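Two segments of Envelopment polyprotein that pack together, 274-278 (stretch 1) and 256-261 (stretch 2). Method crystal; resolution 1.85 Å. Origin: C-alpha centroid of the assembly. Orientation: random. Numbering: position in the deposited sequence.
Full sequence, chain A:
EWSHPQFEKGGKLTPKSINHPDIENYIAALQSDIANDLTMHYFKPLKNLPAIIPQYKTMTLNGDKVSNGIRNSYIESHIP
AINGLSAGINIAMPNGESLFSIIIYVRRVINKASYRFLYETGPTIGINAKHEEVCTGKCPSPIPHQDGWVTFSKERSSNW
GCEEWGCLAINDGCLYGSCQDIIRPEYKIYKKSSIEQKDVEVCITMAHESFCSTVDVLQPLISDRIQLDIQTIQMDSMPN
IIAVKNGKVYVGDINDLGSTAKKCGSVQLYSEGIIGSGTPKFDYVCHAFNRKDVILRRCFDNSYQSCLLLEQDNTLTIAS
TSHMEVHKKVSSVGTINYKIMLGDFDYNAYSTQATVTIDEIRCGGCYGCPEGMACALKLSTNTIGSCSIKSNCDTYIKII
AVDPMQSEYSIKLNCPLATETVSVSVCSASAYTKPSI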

# COMPACT_ATOMS: atom_id res chain seq x y z
N ILE A 274 8.83 -17.66 -25.79
CA ILE A 274 9.28 -17.85 -24.42
C ILE A 274 10.41 -16.87 -24.12
O ILE A 274 11.22 -16.55 -25.00
CB ILE A 274 9.76 -19.28 -24.15
CG1 ILE A 274 8.75 -20.28 -24.67
CG2 ILE A 274 9.94 -19.51 -22.67
CD1 ILE A 274 9.17 -21.69 -24.36
N ILE A 275 10.45 -16.44 -22.86
CA ILE A 275 11.46 -15.52 -22.33
C ILE A 275 12.17 -16.26 -21.21
O ILE A 275 11.52 -16.77 -20.29
CB ILE A 275 10.81 -14.22 -21.77
CG1 ILE A 275 10.06 -13.48 -22.87
CG2 ILE A 275 11.90 -13.34 -21.11
CD1 ILE A 275 9.30 -12.20 -22.38
N GLY A 276 13.51 -16.28 -21.26
CA GLY A 276 14.23 -16.79 -20.11
C GLY A 276 15.66 -16.29 -20.23
O GLY A 276 16.01 -15.66 -21.22
N SER A 277 16.44 -16.48 -19.20
CA SER A 277 17.84 -16.08 -19.34
C SER A 277 18.69 -17.06 -18.53
O SER A 277 18.16 -17.92 -17.82
CB SER A 277 18.05 -14.63 -18.92
OG SER A 277 17.78 -14.49 -17.57
N GLY A 278 20.01 -16.93 -18.66
CA GLY A 278 20.89 -17.79 -17.88
C GLY A 278 22.05 -18.24 -18.76
O GLY A 278 22.00 -18.04 -19.97
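Stretch 2 256-261: DLGSTA

Stretch 2 has no regular helix or strand. It opens with a type II beta turn from Asp256 to Ser259, closed by a hydrogen bond from Ser259 N to Asp256 O (3.1 Å); from Leu257 to Thr260 it runs beside stretch 1 in nearly the same direction, the end-to-end directions of the touching parts being 19° apart. No backbone hydrogen bond links the two stretches; the contact is made largely by side chains, with the backbone of the two glycines Gly258 and Gly276 taking part, and buries a modest 226 Å² in all.

Ile274, the next-to-last residue of a strand that begins earlier in the chain, does not reach stretch 2. Ile275, the last strand residue, points its CA-to-CB bond toward it and, in the m, t rotamer, extends CD1 to the turn. There CD1 lies 3.9 Å from CD1 of Leu257, an apolar contact, and 4.0 Å from N of Gly258. The CA atoms of Ile275 and Gly258 are 6.7 Å apart. Gly258 occupies the third position of the turn, where its phi/psi of 91/-15 would jam a CB against the preceding carbonyl oxygen, so glycine fits this corner. The CG2 branch of the isoleucine reaches further along stretch 2: CG2 of Ile275 meets CG2 of Thr260 at 3.8 Å.

Gly276 follows in an extended conformation, its CA 6.1 Å from the CA of Thr260 and 4.0 Å from Thr260 CG2. A CB here would point away from stretch 2, so the bare backbone is what faces the threonine methyl.

The CA-to-CB bond of Ser277, like that of Ile275, points toward stretch 2. Its OG and Thr260 OG1 form a 2.7 Å hydrogen bond, in which either hydroxyl could be the donor. Threonine suits this position because it is both apolar and polar: its methyl packs on Ile275 and Gly276 while its hydroxyl meets the serine. Gly278 lies beyond the contact, with a phi of 139° that favours glycine; the CA-to-CB bonds of Ser259 and Ala261, flanking Thr260, point away.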

# COMPACT_ATOMS: atom_id res chain seq x y z
N ASP A 256 7.55 -9.47 -13.27
CA ASP A 256 6.80 -8.85 -14.36
C ASP A 256 7.27 -9.42 -15.71
O ASP A 256 8.35 -10.03 -15.83
CB ASP A 256 6.96 -7.30 -14.30
CG ASP A 256 5.80 -6.53 -14.93
OD1 ASP A 256 5.04 -7.07 -15.79
OD2 ASP A 256 5.69 -5.35 -14.55
N LEU A 257 6.43 -9.26 -16.74
CA LEU A 257 6.76 -9.75 -18.07
C LEU A 257 8.09 -9.15 -18.53
O LEU A 257 8.31 -7.93 -18.42
CB LEU A 257 5.61 -9.42 -19.05
CG LEU A 257 5.82 -9.88 -20.51
CD1 LEU A 257 5.90 -11.42 -20.63
CD2 LEU A 257 4.71 -9.36 -21.41
N GLY A 258 9.01 -10.02 -19.01
CA GLY A 258 10.33 -9.60 -19.46
C GLY A 258 11.43 -9.62 -18.41
O GLY A 258 12.61 -9.49 -18.76
N SER A 259 11.09 -9.72 -17.14
CA SER A 259 12.07 -9.80 -16.05
C SER A 259 12.33 -11.26 -15.76
O SER A 259 11.40 -12.08 -15.74
CB SER A 259 11.52 -9.12 -14.78
OG SER A 259 11.39 -7.72 -14.99
N THR A 260 13.61 -11.62 -15.59
CA THR A 260 13.97 -13.02 -15.36
C THR A 260 14.74 -13.18 -14.04
O THR A 260 15.66 -14.00 -13.91
CB THR A 260 14.75 -13.58 -16.54
OG1 THR A 260 15.91 -12.78 -16.73
CG2 THR A 260 13.88 -13.56 -17.86
N ALA A 261 14.35 -12.41 -13.01
CA ALA A 261 15.01 -12.53 -11.72
C ALA A 261 14.69 -13.90 -11.14
O ALA A 261 13.70 -14.52 -11.55
CB ALA A 261 14.54 -11.40 -10.77